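PDB 3EAA: EvpC from Edwardsiella tarda, which is a secreted Hcp-family protein of the type VI secretion system, probably assembling into hexameric rings like its relatives. Local coordinates for residues A[8-13]-A[80-85]; A[57-62]-A[126-131]. All coordinates share one frame; numbering follows the deposited sequence.

How the contacts relate
Contact 1 (8-13 with 80-85) and contact 2 (57-62 with 126-131) join neighbouring strands in two different antiparallel sheets of one Hcp barrel, and their centres lie about 12 Å apart. The sheets meet through apolar side chains: Leu57 CD2 of contact 2 lies 3.8 Å from Leu85 CD1 and 3.9 Å from Leu83 CD2, both of contact 1, while Leu83 CD2 also comes within 4.0 Å of Phe128 CG. Leu83 therefore serves both contacts, its CD1 packing on Leu9 and its CD2 entering the core under 57-62 and 126-131. The segments alternate along the chain, which thus passes back and forth between the two sheets. Neither contact has a known site or ligand to relate to.

Contact 1. Residues A[8-13]-A[80-85]; sequences KLDKVD and FPTLEL
Leu9 sets its CD2 methyl over one face of the Phe80 ring, 3.7 Å from the centroid and 19° off the ring normal, a CH-pi contact displaced toward the CD2 side of the ring. At the ring's edge, Val12 CG2 meets Phe80 CE2 at 3.5 Å, the two side chains crossing at about a right angle. With Leu83 CG anti to its backbone N (chi1 178°), Leu83 CD1 packs 3.7 Å from Leu9 CG and also nears Lys8 O.

Next along the strands, Lys8 and Glu84 form an antiparallel hydrogen-bonded pair: Lys8 N donates to Glu84 O at 2.9 Å, and Glu84 N to Lys8 O at 3.1 Å, on a lone pair. On the face away from Leu9 their side chains run side by side and touch Trp24, but Lys8 NZ stays 5.0 Å from Glu84 OE2, too far for a salt bridge; any attraction is probably weak. Past Leu9 and Leu83 the CA separation widens, to 6.4 Å between Asp10 and Thr82, where 8-13 becomes loop and 80-85 turns its corner at Pro81. The Asp10 carboxylate reaches toward that corner, OD2 lying 3.0 Å from Thr82 N.

Helix 67-76 packs on the apolar patch, Leu70 against Leu9 and Ala73 against Phe80. Strand 80-88 lies between strands 4-9 and 96-102.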
ATOM      1  N   LYS A   8     -20.147 -27.847  -0.837  1.00 22.28           N
ATOM      2  CA  LYS A   8     -20.918 -28.764   0.003  1.00 24.75           C
ATOM      3  C   LYS A   8     -20.163 -29.326   1.206  1.00 29.35           C
ATOM      4  O   LYS A   8     -19.010 -29.747   1.097  1.00 20.50           O
ATOM      5  CB  LYS A   8     -21.457 -29.925  -0.824  1.00 29.44           C
ATOM      6  CG  LYS A   8     -21.888 -31.106   0.018  1.00 31.35           C
ATOM      7  CD  LYS A   8     -22.559 -32.162  -0.835  1.00 39.49           C
ATOM      8  CE  LYS A   8     -23.344 -33.145   0.024  1.00 44.65           C
ATOM      9  NZ  LYS A   8     -24.415 -33.847  -0.752  1.00 31.57           N
ATOM     10  N   LEU A   9     -20.849 -29.330   2.350  1.00 43.98           N
ATOM     11  CA  LEU A   9     -20.326 -29.854   3.609  1.00 25.01           C
ATOM     12  C   LEU A   9     -21.274 -30.900   4.153  1.00 28.18           C
ATOM     13  O   LEU A   9     -22.494 -30.762   4.044  1.00 29.14           O
ATOM     14  CB  LEU A   9     -20.222 -28.747   4.647  1.00 28.34           C
ATOM     15  CG  LEU A   9     -18.958 -27.906   4.779  1.00 32.62           C
ATOM     16  CD1 LEU A   9     -19.327 -26.576   5.408  1.00 27.44           C
ATOM     17  CD2 LEU A   9     -17.912 -28.622   5.615  1.00 18.60           C
ATOM     18  N   ASP A  10     -20.709 -31.936   4.759  1.00 33.46           N
ATOM     19  CA  ASP A  10     -21.496 -33.042   5.288  1.00 29.67           C
ATOM     20  C   ASP A  10     -22.356 -32.617   6.467  1.00 26.57           C
ATOM     21  O   ASP A  10     -21.844 -32.204   7.506  1.00 24.28           O
ATOM     22  CB  ASP A  10     -20.581 -34.198   5.677  1.00 33.96           C
ATOM     23  CG  ASP A  10     -19.898 -34.809   4.478  1.00 42.96           C
ATOM     24  OD1 ASP A  10     -20.593 -35.016   3.457  1.00 36.48           O
ATOM     25  OD2 ASP A  10     -18.677 -35.074   4.549  1.00 29.77           O
ATOM     26  N   LYS A  11     -23.668 -32.725   6.283  1.00 26.58           N
ATOM     27  CA  LYS A  11     -24.653 -32.327   7.294  1.00 34.30           C
ATOM     28  C   LYS A  11     -24.524 -30.847   7.667  1.00 30.51           C
ATOM     29  O   LYS A  11     -24.418 -30.503   8.841  1.00 37.22           O
ATOM     30  CB  LYS A  11     -24.580 -33.220   8.546  1.00 32.63           C
ATOM     31  CG  LYS A  11     -25.377 -34.540   8.445  1.00 53.37           C
ATOM     32  CD  LYS A  11     -25.372 -35.355   9.754  1.00 30.66           C
ATOM     33  CE  LYS A  11     -24.035 -36.053   9.985  1.00 53.23           C
ATOM     34  NZ  LYS A  11     -23.903 -36.655  11.346  1.00 68.27           N
ATOM     35  N   VAL A  12     -24.528 -29.981   6.656  1.00 28.58           N
ATOM     36  CA  VAL A  12     -24.389 -28.535   6.848  1.00 24.85           C
ATOM     37  C   VAL A  12     -25.124 -27.770   5.749  1.00 22.21           C
ATOM     38  O   VAL A  12     -24.514 -27.241   4.824  1.00 22.36           O
ATOM     39  CB  VAL A  12     -22.907 -28.079   6.874  1.00 26.54           C
ATOM     40  CG1 VAL A  12     -22.817 -26.568   7.068  1.00 25.88           C
ATOM     41  CG2 VAL A  12     -22.138 -28.790   7.973  1.00 15.69           C
ATOM     42  N   ASP A  13     -26.443 -27.707   5.860  1.00 26.15           N
ATOM     43  CA  ASP A  13     -27.264 -27.098   4.817  1.00 30.75           C
ATOM     44  C   ASP A  13     -26.970 -25.623   4.598  1.00 25.50           C
ATOM     45  O   ASP A  13     -27.136 -24.807   5.498  1.00 26.25           O
ATOM     46  CB  ASP A  13     -28.755 -27.265   5.126  1.00 30.21           C
ATOM     47  CG  ASP A  13     -29.151 -28.706   5.336  1.00 24.33           C
ATOM     48  OD1 ASP A  13     -28.704 -29.559   4.545  1.00 41.94           O
ATOM     49  OD2 ASP A  13     -29.905 -28.987   6.289  1.00 23.35           O
ATOM     50  N   PHE A  80     -14.930 -32.552   9.428  1.00 30.04           N
ATOM     51  CA  PHE A  80     -15.812 -33.014   8.363  1.00 24.76           C
ATOM     52  C   PHE A  80     -15.102 -34.027   7.468  1.00 23.89           C
ATOM     53  O   PHE A  80     -13.889 -33.979   7.287  1.00 21.54           O
ATOM     54  CB  PHE A  80     -16.319 -31.846   7.531  1.00 21.85           C
ATOM     55  CG  PHE A  80     -16.985 -30.782   8.333  1.00 27.39           C
ATOM     56  CD1 PHE A  80     -16.235 -29.868   9.038  1.00 22.79           C
ATOM     57  CD2 PHE A  80     -18.364 -30.686   8.370  1.00 32.28           C
ATOM     58  CE1 PHE A  80     -16.848 -28.885   9.771  1.00 25.84           C
ATOM     59  CE2 PHE A  80     -18.976 -29.704   9.104  1.00 19.57           C
ATOM     60  CZ  PHE A  80     -18.218 -28.805   9.801  1.00 17.49           C
ATOM     61  N   PRO A  81     -15.864 -34.966   6.917  1.00 28.98           N
ATOM     62  CA  PRO A  81     -15.241 -36.003   6.099  1.00 25.58           C
ATOM     63  C   PRO A  81     -14.896 -35.457   4.737  1.00 23.56           C
ATOM     64  O   PRO A  81     -13.915 -35.863   4.119  1.00 18.96           O
ATOM     65  CB  PRO A  81     -16.365 -37.030   5.937  1.00 33.25           C
ATOM     66  CG  PRO A  81     -17.433 -36.635   6.936  1.00 45.63           C
ATOM     67  CD  PRO A  81     -17.312 -35.173   7.077  1.00 40.29           C
ATOM     68  N   THR A  82     -15.717 -34.530   4.268  1.00 31.48           N
ATOM     69  CA  THR A  82     -15.704 -34.197   2.858  1.00 26.48           C
ATOM     70  C   THR A  82     -16.249 -32.819   2.550  1.00 25.37           C
ATOM     71  O   THR A  82     -17.367 -32.473   2.926  1.00 19.83           O
ATOM     72  CB  THR A  82     -16.530 -35.223   2.083  1.00 22.75           C
ATOM     73  OG1 THR A  82     -15.835 -36.472   2.079  1.00 11.71           O
ATOM     74  CG2 THR A  82     -16.770 -34.758   0.657  1.00 36.11           C
ATOM     75  N   LEU A  83     -15.444 -32.049   1.835  1.00 24.58           N
ATOM     76  CA  LEU A  83     -15.871 -30.779   1.285  1.00 21.48           C
ATOM     77  C   LEU A  83     -15.755 -30.841  -0.238  1.00 16.62           C
ATOM     78  O   LEU A  83     -14.695 -31.142  -0.771  1.00 13.73           O
ATOM     79  CB  LEU A  83     -15.001 -29.655   1.830  1.00 16.73           C
ATOM     80  CG  LEU A  83     -15.364 -28.290   1.267  1.00 15.61           C
ATOM     81  CD1 LEU A  83     -16.606 -27.778   1.971  1.00 19.97           C
ATOM     82  CD2 LEU A  83     -14.210 -27.325   1.412  1.00 16.55           C
ATOM     83  N   GLU A  84     -16.858 -30.567  -0.924  1.00 16.29           N
ATOM     84  CA  GLU A  84     -16.876 -30.569  -2.374  1.00 15.81           C
ATOM     85  C   GLU A  84     -17.021 -29.163  -2.914  1.00 15.28           C
ATOM     86  O   GLU A  84     -18.016 -28.504  -2.681  1.00 22.23           O
ATOM     87  CB  GLU A  84     -18.040 -31.408  -2.900  1.00 19.83           C
ATOM     88  CG  GLU A  84     -17.880 -32.903  -2.719  1.00 26.93           C
ATOM     89  CD  GLU A  84     -19.209 -33.642  -2.830  1.00 44.22           C
ATOM     90  OE1 GLU A  84     -19.892 -33.524  -3.873  1.00 29.08           O
ATOM     91  OE2 GLU A  84     -19.573 -34.344  -1.867  1.00 52.50           O
ATOM     92  N   LEU A  85     -16.029 -28.703  -3.655  1.00 17.03           N
ATOM     93  CA  LEU A  85     -16.168 -27.432  -4.349  1.00 19.38           C
ATOM     94  C   LEU A  85     -16.560 -27.651  -5.811  1.00 25.97           C
ATOM     95  O   LEU A  85     -16.116 -28.612  -6.460  1.00 24.76           O
ATOM     96  CB  LEU A  85     -14.885 -26.606  -4.253  1.00 19.64           C
ATOM     97  CG  LEU A  85     -15.131 -25.113  -4.477  1.00 19.13           C
ATOM     98  CD1 LEU A  85     -14.149 -24.273  -3.683  1.00 18.85           C
ATOM     99  CD2 LEU A  85     -15.086 -24.771  -5.961  1.00 23.31           C
TER

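Contact 2. Residues A[57-62]-A[126-131]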
ATOM      1  N   LEU A  57      -7.985 -23.466   1.597  1.00 16.77           N
ATOM      2  CA  LEU A  57      -8.919 -22.918   0.627  1.00 17.52           C
ATOM      3  C   LEU A  57      -9.612 -21.754   1.298  1.00 20.81           C
ATOM      4  O   LEU A  57     -10.050 -21.870   2.438  1.00 24.69           O
ATOM      5  CB  LEU A  57      -9.954 -23.960   0.231  1.00 18.01           C
ATOM      6  CG  LEU A  57     -11.152 -23.433  -0.556  1.00 16.39           C
ATOM      7  CD1 LEU A  57     -10.843 -23.363  -2.035  1.00 21.29           C
ATOM      8  CD2 LEU A  57     -12.364 -24.306  -0.327  1.00 15.36           C
ATOM      9  N   ARG A  58      -9.697 -20.624   0.607  1.00 23.08           N
ATOM     10  CA  ARG A  58     -10.299 -19.435   1.196  1.00 23.19           C
ATOM     11  C   ARG A  58     -11.622 -19.113   0.549  1.00 21.03           C
ATOM     12  O   ARG A  58     -11.684 -18.602  -0.565  1.00 25.32           O
ATOM     13  CB  ARG A  58      -9.384 -18.225   1.052  1.00 26.72           C
ATOM     14  CG  ARG A  58      -8.140 -18.298   1.881  1.00 35.95           C
ATOM     15  CD  ARG A  58      -7.520 -16.940   2.018  1.00 35.38           C
ATOM     16  NE  ARG A  58      -8.110 -16.175   3.106  1.00 23.87           N
ATOM     17  CZ  ARG A  58      -7.519 -15.118   3.649  1.00 57.51           C
ATOM     18  NH1 ARG A  58      -6.336 -14.726   3.190  1.00 67.40           N
ATOM     19  NH2 ARG A  58      -8.098 -14.453   4.642  1.00 57.16           N
ATOM     20  N   VAL A  59     -12.692 -19.380   1.266  1.00 14.80           N
ATOM     21  CA  VAL A  59     -13.994 -19.168   0.687  1.00 17.30           C
ATOM     22  C   VAL A  59     -14.539 -17.796   1.043  1.00 12.34           C
ATOM     23  O   VAL A  59     -14.310 -17.294   2.132  1.00 14.93           O
ATOM     24  CB  VAL A  59     -14.958 -20.293   1.085  1.00 16.17           C
ATOM     25  CG1 VAL A  59     -16.398 -19.803   1.089  1.00 19.91           C
ATOM     26  CG2 VAL A  59     -14.781 -21.454   0.138  1.00 13.90           C
ATOM     27  N   THR A  60     -15.242 -17.185   0.101  1.00 11.54           N
ATOM     28  CA  THR A  60     -15.970 -15.959   0.377  1.00 20.17           C
ATOM     29  C   THR A  60     -17.450 -16.154   0.062  1.00 16.64           C
ATOM     30  O   THR A  60     -17.800 -16.753  -0.950  1.00 13.75           O
ATOM     31  CB  THR A  60     -15.410 -14.762  -0.415  1.00 19.11           C
ATOM     32  OG1 THR A  60     -14.018 -14.621  -0.132  1.00 33.32           O
ATOM     33  CG2 THR A  60     -16.114 -13.484  -0.018  1.00 22.38           C
ATOM     34  N   LYS A  61     -18.312 -15.652   0.941  1.00 14.14           N
ATOM     35  CA  LYS A  61     -19.750 -15.795   0.763  1.00 21.77           C
ATOM     36  C   LYS A  61     -20.514 -14.881   1.711  1.00 22.91           C
ATOM     37  O   LYS A  61     -19.926 -14.300   2.622  1.00 25.17           O
ATOM     38  CB  LYS A  61     -20.177 -17.257   0.954  1.00 18.43           C
ATOM     39  CG  LYS A  61     -19.461 -17.973   2.082  1.00 21.28           C
ATOM     40  CD  LYS A  61     -20.160 -17.772   3.420  1.00 24.43           C
ATOM     41  CE  LYS A  61     -21.149 -18.889   3.718  1.00 17.33           C
ATOM     42  NZ  LYS A  61     -21.854 -18.665   5.014  1.00 21.08           N
ATOM     43  N   TRP A  62     -21.819 -14.747   1.481  1.00 21.04           N
ATOM     44  CA  TRP A  62     -22.666 -13.933   2.340  1.00 14.54           C
ATOM     45  C   TRP A  62     -22.983 -14.722   3.578  1.00 17.66           C
ATOM     46  O   TRP A  62     -22.611 -15.885   3.698  1.00 25.46           O
ATOM     47  CB  TRP A  62     -23.982 -13.574   1.651  1.00 13.77           C
ATOM     48  CG  TRP A  62     -23.816 -12.803   0.379  1.00 22.97           C
ATOM     49  CD1 TRP A  62     -24.354 -13.104  -0.846  1.00 16.73           C
ATOM     50  CD2 TRP A  62     -23.051 -11.609   0.198  1.00 23.68           C
ATOM     51  NE1 TRP A  62     -23.971 -12.165  -1.772  1.00 17.36           N
ATOM     52  CE2 TRP A  62     -23.165 -11.237  -1.159  1.00 24.84           C
ATOM     53  CE3 TRP A  62     -22.274 -10.816   1.050  1.00 21.87           C
ATOM     54  CZ2 TRP A  62     -22.537 -10.109  -1.681  1.00 21.70           C
ATOM     55  CZ3 TRP A  62     -21.645  -9.697   0.526  1.00 25.75           C
ATOM     56  CH2 TRP A  62     -21.782  -9.354  -0.824  1.00 22.33           C
ATOM     57  N   ILE A 126     -14.080 -17.637   4.956  1.00  8.90           N
ATOM     58  CA  ILE A 126     -13.776 -18.875   5.660  1.00 12.06           C
ATOM     59  C   ILE A 126     -12.547 -19.613   5.126  1.00 19.54           C
ATOM     60  O   ILE A 126     -12.386 -19.812   3.917  1.00 17.50           O
ATOM     61  CB  ILE A 126     -14.958 -19.859   5.629  1.00 11.32           C
ATOM     62  CG1 ILE A 126     -16.243 -19.185   6.090  1.00 10.71           C
ATOM     63  CG2 ILE A 126     -14.658 -21.057   6.503  1.00 22.03           C
ATOM     64  CD1 ILE A 126     -17.011 -18.560   4.977  1.00 21.61           C
ATOM     65  N   ASP A 127     -11.689 -20.039   6.045  1.00 16.54           N
ATOM     66  CA  ASP A 127     -10.528 -20.827   5.683  1.00 15.43           C
ATOM     67  C   ASP A 127     -10.736 -22.286   6.061  1.00 20.24           C
ATOM     68  O   ASP A 127     -10.994 -22.618   7.218  1.00 21.38           O
ATOM     69  CB  ASP A 127      -9.257 -20.259   6.319  1.00 16.13           C
ATOM     70  CG  ASP A 127      -8.735 -19.029   5.582  1.00 20.83           C
ATOM     71  OD1 ASP A 127      -9.477 -18.477   4.743  1.00 24.30           O
ATOM     72  OD2 ASP A 127      -7.575 -18.623   5.823  1.00 32.95           O
ATOM     73  N   PHE A 128     -10.629 -23.146   5.056  1.00 23.38           N
ATOM     74  CA  PHE A 128     -10.850 -24.567   5.212  1.00 14.95           C
ATOM     75  C   PHE A 128      -9.546 -25.343   5.151  1.00 22.21           C
ATOM     76  O   PHE A 128      -8.935 -25.464   4.086  1.00 21.57           O
ATOM     77  CB  PHE A 128     -11.768 -25.058   4.111  1.00 12.55           C
ATOM     78  CG  PHE A 128     -13.197 -24.672   4.297  1.00 14.21           C
ATOM     79  CD1 PHE A 128     -13.768 -23.711   3.500  1.00 14.17           C
ATOM     80  CD2 PHE A 128     -13.976 -25.289   5.255  1.00 16.08           C
ATOM     81  CE1 PHE A 128     -15.089 -23.363   3.656  1.00 16.79           C
ATOM     82  CE2 PHE A 128     -15.295 -24.952   5.411  1.00 13.07           C
ATOM     83  CZ  PHE A 128     -15.856 -23.985   4.612  1.00  8.67           C
ATOM     84  N   ALA A 129      -9.112 -25.857   6.299  1.00 18.78           N
ATOM     85  CA  ALA A 129      -7.967 -26.761   6.340  1.00 19.49           C
ATOM     86  C   ALA A 129      -8.406 -28.195   6.007  1.00 16.24           C
ATOM     87  O   ALA A 129      -9.553 -28.565   6.249  1.00 12.83           O
ATOM     88  CB  ALA A 129      -7.299 -26.695   7.692  1.00 13.20           C
ATOM     89  N   TYR A 130      -7.499 -28.994   5.449  1.00 13.76           N
ATOM     90  CA  TYR A 130      -7.853 -30.331   4.958  1.00 18.16           C
ATOM     91  C   TYR A 130      -6.695 -31.337   4.985  1.00 20.58           C
ATOM     92  O   TYR A 130      -5.597 -31.027   5.440  1.00 24.54           O
ATOM     93  CB  TYR A 130      -8.453 -30.243   3.543  1.00 19.49           C
ATOM     94  CG  TYR A 130      -7.613 -29.478   2.532  1.00 17.34           C
ATOM     95  CD1 TYR A 130      -7.448 -28.098   2.626  1.00 16.91           C
ATOM     96  CD2 TYR A 130      -7.001 -30.137   1.476  1.00 18.02           C
ATOM     97  CE1 TYR A 130      -6.690 -27.410   1.705  1.00 19.23           C
ATOM     98  CE2 TYR A 130      -6.242 -29.453   0.549  1.00 16.56           C
ATOM     99  CZ  TYR A 130      -6.090 -28.094   0.670  1.00 21.16           C
ATOM    100  OH  TYR A 130      -5.329 -27.421  -0.258  1.00 21.72           O
ATOM    101  N   LYS A 131      -6.951 -32.551   4.506  1.00 19.74           N
ATOM    102  CA  LYS A 131      -5.914 -33.576   4.440  1.00 17.23           C
ATOM    103  C   LYS A 131      -5.654 -34.008   3.005  1.00 24.69           C
ATOM    104  O   LYS A 131      -4.508 -34.244   2.623  1.00 25.26           O
ATOM    105  CB  LYS A 131      -6.293 -34.799   5.276  1.00 18.82           C
ATOM    106  CG  LYS A 131      -6.061 -34.637   6.768  1.00 22.85           C
ATOM    107  CD  LYS A 131      -4.596 -34.420   7.084  1.00 24.20           C
ATOM    108  CE  LYS A 131      -4.357 -34.483   8.580  1.00 31.62           C
ATOM    109  NZ  LYS A 131      -2.958 -34.146   8.940  1.00 31.47           N
TER
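Val59 and Ile126 form one antiparallel hydrogen-bonded pair, and Leu57 and Phe128 the next, two residues along. Val59 N donates to Ile126 O at 2.7 Å, and Ile126 N returns a bond to Val59 O at 2.9 Å. In the second pair, Phe128 N reaches Leu57 O at 3.0 Å, whereas the bond from Leu57 N to Phe128 O is weak. The strand axes approach to 4.8 Å, with 148° between their directions.

The buried face carries Leu57, Val59, Ile126 and Phe128. Val59 CB comes to the edge of the Phe128 ring, 4.0 Å from CE1, while Ile126 CG2 sits over one face, offset toward the rim. The tip of Ile126, CD1, meets the aliphatic part of Lys61 at CD, 3.6 Å away. Bends at chi2 and chi3 fold the Lys61 chain, with CG and CD against that methyl; its ammonium forms salt bridges with Glu124 and Asp64. Val105 and Val107 of strand 105-113 pack on Phe128.

The opposite face is looser and more exposed. There Arg58 and Asp127 run side by side, pointing the same way, and Arg58 NE donates a weak hydrogen bond to Asp127 OD1 at 3.1 Å, bent to 126° at the hydrogen, as part of a salt bridge. While OD1 takes NE, OD2 lies over one face of the guanidinium, in keeping with the 88° between the guanidinium and carboxylate planes; the two groups do not pair flat through two bonds.

Chemically, the backbone ladder joins the strands within the sheet, and each face adds something different: apolar packing by Leu57, Val59, Ile126 and Phe128 on the buried one, the Arg58-Asp127 ion pair on the other. With one weak hydrogen bond on the more exposed face, that pair probably fixes the guanidinium's orientation only loosely.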